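Local coordinates for protein porin (Pseudomonas aeruginosa, PDB 3T24) that forms an outer-membrane beta-barrel channel of the OprD family that probably lets small, carboxylate-type solutes cross the outer membrane, at residues A[379-383]-A[384-388]. Residues are numbered along the deposited sequence; the frame is centred on the assembly and turned at random.
Sequences MRTNY and TNDYD. With SO4 (sulfate ion), chain D.
The end of R380 reaches across to D388 on the partner strand and grips it end-on in a salt bridge. NH1 and NH2 both donate to D388 OD2, each at 3.0 Å, and the oxygen lies close to the guanidinium plane. NH2 meets the syn lone pair of OD2; NH1 comes in on the same syn side but well out of the carboxylate plane. R380 CG stands beside the backbone N (chi1 -62°). The bend at chi2 lays CD against D386 OD2, 3.4 Å away, and the rest of the chain runs on to D388. NH1 also donates to M379 O, from above the carbonyl plane, which helps fix the rotation of the guanidinium. On its other edge NE donates to O4 of a sulfate, probably from the crystallisation liquor.

The two strands, 371-381 and 386-399, form an antiparallel beta hairpin of the porin barrel wall. M379 N donates to Y387 O at 3.1 Å. Strands 348-361 and 14-30 flank the hairpin.

Nearer the turn, D386 OD1 accepts from T381 N at 2.9 Å, from above the carboxylate plane. D386 OD2 takes a water that also donates to T381 O.

T381 OG1 organises the bend. It accepts from Y383 N, making an ST turn. T384 N also donates to T381 OG1, at 2.9 Å. The T381 chi1 of 87° sets OG1 between the backbone N and the carbonyl carbon, facing both amides. T384 CG2 lies over one face of the Y383 ring, 3.7 Å from the centroid, in a CH-pi contact. The hydroxyl of Y383 is hydrogen-bonded to E351 on strand 348-361.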
loop_
_atom_site.group_PDB
_atom_site.type_symbol
_atom_site.label_atom_id
_atom_site.label_comp_id
_atom_site.label_asym_id
_atom_site.label_seq_id
_atom_site.Cartn_x
_atom_site.Cartn_y
_atom_site.Cartn_z
ATOM N N MET A 379 5.372 -17.775 -6.602
ATOM C CA MET A 379 3.924 -17.898 -6.750
ATOM C C MET A 379 3.602 -19.136 -7.593
ATOM O O MET A 379 4.110 -19.278 -8.711
ATOM C CB MET A 379 3.345 -16.644 -7.421
ATOM C CG MET A 379 1.942 -16.828 -8.087
ATOM S SD MET A 379 0.656 -16.943 -6.847
ATOM C CE MET A 379 0.807 -15.373 -6.012
ATOM N N ARG A 380 2.795 -20.046 -7.061
ATOM C CA ARG A 380 2.358 -21.206 -7.865
ATOM C C ARG A 380 0.841 -21.346 -7.911
ATOM O O ARG A 380 0.145 -21.091 -6.920
ATOM C CB ARG A 380 2.987 -22.516 -7.368
ATOM C CG ARG A 380 4.539 -22.581 -7.439
ATOM C CD ARG A 380 5.082 -22.774 -8.855
ATOM N NE ARG A 380 6.550 -22.831 -8.878
ATOM C CZ ARG A 380 7.347 -21.762 -8.977
ATOM N NH1 ARG A 380 6.820 -20.528 -9.088
ATOM N NH2 ARG A 380 8.676 -21.921 -8.974
ATOM N N THR A 381 0.321 -21.756 -9.060
ATOM C CA THR A 381 -1.124 -21.926 -9.186
ATOM C C THR A 381 -1.496 -23.207 -9.919
ATOM O O THR A 381 -0.638 -23.903 -10.465
ATOM C CB THR A 381 -1.799 -20.709 -9.876
ATOM O OG1 THR A 381 -1.775 -20.875 -11.296
ATOM C CG2 THR A 381 -1.103 -19.410 -9.496
ATOM N N ASN A 382 -2.785 -23.526 -9.914
ATOM C CA ASN A 382 -3.264 -24.675 -10.669
ATOM C C ASN A 382 -4.042 -24.244 -11.896
ATOM O O ASN A 382 -4.711 -25.050 -12.496
ATOM C CB ASN A 382 -4.136 -25.584 -9.798
ATOM C CG ASN A 382 -5.513 -24.980 -9.496
ATOM O OD1 ASN A 382 -5.790 -23.828 -9.823
ATOM N ND2 ASN A 382 -6.376 -25.767 -8.853
ATOM N N TYR A 383 -3.962 -22.972 -12.268
ATOM C CA TYR A 383 -4.833 -22.481 -13.327
ATOM C C TYR A 383 -4.266 -21.365 -14.214
ATOM O O TYR A 383 -4.828 -21.093 -15.261
ATOM C CB TYR A 383 -6.156 -22.021 -12.724
ATOM C CG TYR A 383 -6.036 -20.743 -11.918
ATOM C CD1 TYR A 383 -6.256 -19.500 -12.512
ATOM C CD2 TYR A 383 -5.701 -20.779 -10.563
ATOM C CE1 TYR A 383 -6.155 -18.329 -11.782
ATOM C CE2 TYR A 383 -5.602 -19.632 -9.829
ATOM C CZ TYR A 383 -5.823 -18.395 -10.448
ATOM O OH TYR A 383 -5.703 -17.233 -9.715
ATOM N N THR A 384 -3.177 -20.716 -13.803
ATOM C CA THR A 384 -2.628 -19.607 -14.580
ATOM C C THR A 384 -1.091 -19.537 -14.503
ATOM O O THR A 384 -0.454 -20.499 -14.087
ATOM C CB THR A 384 -3.274 -18.252 -14.174
ATOM O OG1 THR A 384 -2.784 -17.202 -15.024
ATOM C CG2 THR A 384 -2.976 -17.905 -12.706
ATOM N N ASN A 385 -0.504 -18.406 -14.908
ATOM C CA ASN A 385 0.961 -18.273 -15.004
ATOM C C ASN A 385 1.649 -18.389 -13.661
ATOM O O ASN A 385 1.240 -17.761 -12.706
ATOM C CB ASN A 385 1.384 -16.919 -15.598
ATOM C CG ASN A 385 0.443 -16.412 -16.668
ATOM O OD1 ASN A 385 -0.092 -15.292 -16.572
ATOM N ND2 ASN A 385 0.242 -17.224 -17.705
ATOM N N ASP A 386 2.716 -19.166 -13.589
ATOM C CA ASP A 386 3.541 -19.189 -12.385
ATOM C C ASP A 386 4.808 -18.361 -12.568
ATOM O O ASP A 386 5.450 -18.432 -13.614
ATOM C CB ASP A 386 3.944 -20.624 -12.052
ATOM C CG ASP A 386 2.765 -21.480 -11.679
ATOM O OD1 ASP A 386 1.651 -20.936 -11.541
ATOM O OD2 ASP A 386 2.961 -22.704 -11.515
ATOM N N TYR A 387 5.208 -17.611 -11.549
ATOM C CA TYR A 387 6.555 -17.047 -11.592
ATOM C C TYR A 387 7.228 -16.824 -10.255
ATOM O O TYR A 387 6.572 -16.757 -9.225
ATOM C CB TYR A 387 6.608 -15.770 -12.424
ATOM C CG TYR A 387 5.650 -14.690 -12.006
ATOM C CD1 TYR A 387 4.335 -14.690 -12.458
ATOM C CD2 TYR A 387 6.063 -13.645 -11.193
ATOM C CE1 TYR A 387 3.458 -13.682 -12.110
ATOM C CE2 TYR A 387 5.181 -12.626 -10.831
ATOM C CZ TYR A 387 3.888 -12.651 -11.304
ATOM O OH TYR A 387 3.007 -11.659 -10.950
ATOM N N ASP A 388 8.557 -16.754 -10.313
ATOM C CA ASP A 388 9.411 -16.293 -9.224
ATOM C C ASP A 388 9.843 -14.868 -9.512
ATOM O O ASP A 388 9.888 -14.434 -10.664
ATOM C CB ASP A 388 10.675 -17.152 -9.118
ATOM C CG ASP A 388 10.364 -18.645 -9.042
ATOM O OD1 ASP A 388 11.189 -19.461 -9.526
ATOM O OD2 ASP A 388 9.296 -18.993 -8.497
HETATM S S SO4 D . 9.155 -25.412 -10.576
HETATM O O1 SO4 D . 8.805 -26.757 -11.016
HETATM O O2 SO4 D . 10.600 -25.221 -10.568
HETATM O O3 SO4 D . 8.591 -24.470 -11.535
HETATM O O4 SO4 D . 8.600 -25.243 -9.231
HETATM O O HOH W 1 1.936 -24.793 -10.300
HETATM O O HOH W 2 -0.034 -23.021 -13.403
#